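Local coordinates for protein orotidine 5'-phosphate decarboxylase (Pyrococcus horikoshii, PDB 2CZD) that probably catalyses the decarboxylation of orotidine 5'-monophosphate to UMP, the last step of de novo UMP synthesis, as a homodimer, at residues Ser92-Ala95 / Val96-Leu99. Numbering follows the deposited sequence.
Sequences SVMA and VKEL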
ATOM      1  N   SER B  92      -5.135   1.609 -12.051  1.00  9.91           N
ATOM      2  CA  SER B  92      -4.646   2.017 -10.745  1.00  8.65           C
ATOM      3  C   SER B  92      -3.354   2.826 -10.865  1.00  8.16           C
ATOM      4  O   SER B  92      -3.138   3.752 -10.080  1.00  8.83           O
ATOM      5  CB  SER B  92      -4.465   0.806  -9.830  1.00  9.30           C
ATOM      6  OG  SER B  92      -5.744   0.318  -9.430  1.00  9.52           O
ATOM      7  N   VAL B  93      -2.516   2.512 -11.860  1.00  6.35           N
ATOM      8  CA  VAL B  93      -1.287   3.282 -12.063  1.00  7.95           C
ATOM      9  C   VAL B  93      -1.649   4.660 -12.613  1.00  8.67           C
ATOM     10  O   VAL B  93      -1.183   5.691 -12.092  1.00  8.19           O
ATOM     11  CB  VAL B  93      -0.363   2.604 -13.085  1.00  7.68           C
ATOM     12  CG1 VAL B  93       0.845   3.494 -13.349  1.00  9.56           C
ATOM     13  CG2 VAL B  93       0.112   1.251 -12.550  1.00  7.92           C
ATOM     14  N   MET B  94      -2.509   4.694 -13.639  1.00  8.02           N
ATOM     15  CA  MET B  94      -2.844   5.980 -14.236  1.00  8.87           C
ATOM     16  C   MET B  94      -3.617   6.911 -13.312  1.00  8.53           C
ATOM     17  O   MET B  94      -3.534   8.141 -13.450  1.00  9.47           O
ATOM     18  CB  MET B  94      -3.592   5.776 -15.563  1.00 10.24           C
ATOM     19  CG  MET B  94      -2.716   5.230 -16.687  1.00 10.77           C
ATOM     20  SD  MET B  94      -1.236   6.223 -17.022  1.00 12.03           S
ATOM     21  CE  MET B  94      -1.941   7.701 -17.601  1.00 17.57           C
ATOM     22  N   ALA B  95      -4.324   6.348 -12.333  1.00  7.26           N
ATOM     23  CA  ALA B  95      -5.048   7.208 -11.386  1.00  7.30           C
ATOM     24  C   ALA B  95      -4.077   8.057 -10.564  1.00  9.96           C
ATOM     25  O   ALA B  95      -4.425   9.163 -10.115  1.00 11.58           O
ATOM     26  CB  ALA B  95      -5.936   6.386 -10.472  1.00  8.99           C
ATOM     27  N   VAL B  96      -2.865   7.540 -10.365  1.00  7.59           N
ATOM     28  CA  VAL B  96      -1.840   8.271  -9.638  1.00  7.60           C
ATOM     29  C   VAL B  96      -1.092   9.199 -10.598  1.00  9.51           C
ATOM     30  O   VAL B  96      -0.866  10.358 -10.268  1.00  8.56           O
ATOM     31  CB  VAL B  96      -0.816   7.303  -8.986  1.00  7.82           C
ATOM     32  CG1 VAL B  96       0.209   8.081  -8.173  1.00  8.47           C
ATOM     33  CG2 VAL B  96      -1.555   6.303  -8.084  1.00 11.59           C
ATOM     34  N   LYS B  97      -0.706   8.700 -11.772  1.00  8.58           N
ATOM     35  CA  LYS B  97       0.047   9.511 -12.745  1.00  9.63           C
ATOM     36  C   LYS B  97      -0.728  10.781 -13.162  1.00 10.06           C
ATOM     37  O   LYS B  97      -0.149  11.807 -13.495  1.00  9.80           O
ATOM     38  CB  LYS B  97       0.367   8.674 -13.986  1.00  8.16           C
ATOM     39  CG  LYS B  97       1.402   9.311 -14.892  1.00  7.94           C
ATOM     40  CD  LYS B  97       1.712   8.382 -16.029  1.00  8.97           C
ATOM     41  CE  LYS B  97       2.961   8.813 -16.801  1.00 14.04           C
ATOM     42  NZ  LYS B  97       2.859  10.200 -17.330  1.00 15.27           N
ATOM     43  N   GLU B  98      -2.043  10.695 -13.133  1.00 10.19           N
ATOM     44  CA  GLU B  98      -2.870  11.842 -13.469  1.00 13.01           C
ATOM     45  C   GLU B  98      -2.554  13.028 -12.563  1.00 14.20           C
ATOM     46  O   GLU B  98      -2.632  14.174 -13.006  1.00 15.26           O
ATOM     47  CB  GLU B  98      -4.338  11.460 -13.308  1.00 15.01           C
ATOM     48  CG  GLU B  98      -5.348  12.566 -13.507  1.00 19.97           C
ATOM     49  CD  GLU B  98      -6.768  12.043 -13.313  1.00 26.37           C
ATOM     50  OE1 GLU B  98      -7.209  11.230 -14.149  1.00 34.95           O
ATOM     51  OE2 GLU B  98      -7.440  12.423 -12.325  1.00 33.45           O
ATOM     52  N   LEU B  99      -2.180  12.752 -11.310  1.00 10.55           N
ATOM     53  CA  LEU B  99      -1.897  13.806 -10.332  1.00 11.52           C
ATOM     54  C   LEU B  99      -0.439  14.196 -10.099  1.00 12.03           C
ATOM     55  O   LEU B  99      -0.168  15.244  -9.494  1.00 13.98           O
ATOM     56  CB  LEU B  99      -2.525  13.429  -8.987  1.00 10.01           C
ATOM     57  CG  LEU B  99      -4.023  13.157  -9.097  1.00 12.77           C
ATOM     58  CD1 LEU B  99      -4.564  12.766  -7.732  1.00 15.05           C
ATOM     59  CD2 LEU B  99      -4.727  14.405  -9.629  1.00 21.70           C
TER
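M94 and K97 run side by side in helix 90-97, pointing the same way. CB of K97 sits over the backbone, 3.9 Å from V93 O and 4.0 Å from M94 O. With CG anti to the backbone N (chi1 -167°) and the next two torsions also extended, the chain runs straight out to CD, which meets M94 SD at 3.8 Å and M94 CE at 4.0 Å. Only at chi4 does it bend, turning NZ away from the sulfur and methyl. M94 reaches this place by the contrary route, folded at chi2 and chi3 so that SD and CE both rest against that one methylene. I131 of helix 121-131 touches both chains.

Beneath them, V93 O takes two N-H groups. The bond from K97 N is nearly straight (168°), the ordinary i to i+4 helical link; that from V96 N, 3.0 Å away, is more bent and comes from above the carbonyl plane. E98 N continues the helical pattern to M94 O, whereas L99 N makes an i to i+3 bond to V96 O at 2.9 Å, ahead of strand 101-105.

On the inner side, V96 lays CG2 against S92 O at 3.6 Å and packs on V82, V84 and I102, seating the helix on the barrel strands of this beta-alpha-beta unit. S92 O accepts a hydrogen bond from N67 ND2; S92 OG is hydrogen-bonded to D62 O and the side chain packs on P64, both in the substrate-binding segment. The chemistry is thus divided: backbone bonds hold the turn, aliphatic contacts fix its inner side, and a lysine methylene meets the thioether while the amine turns away.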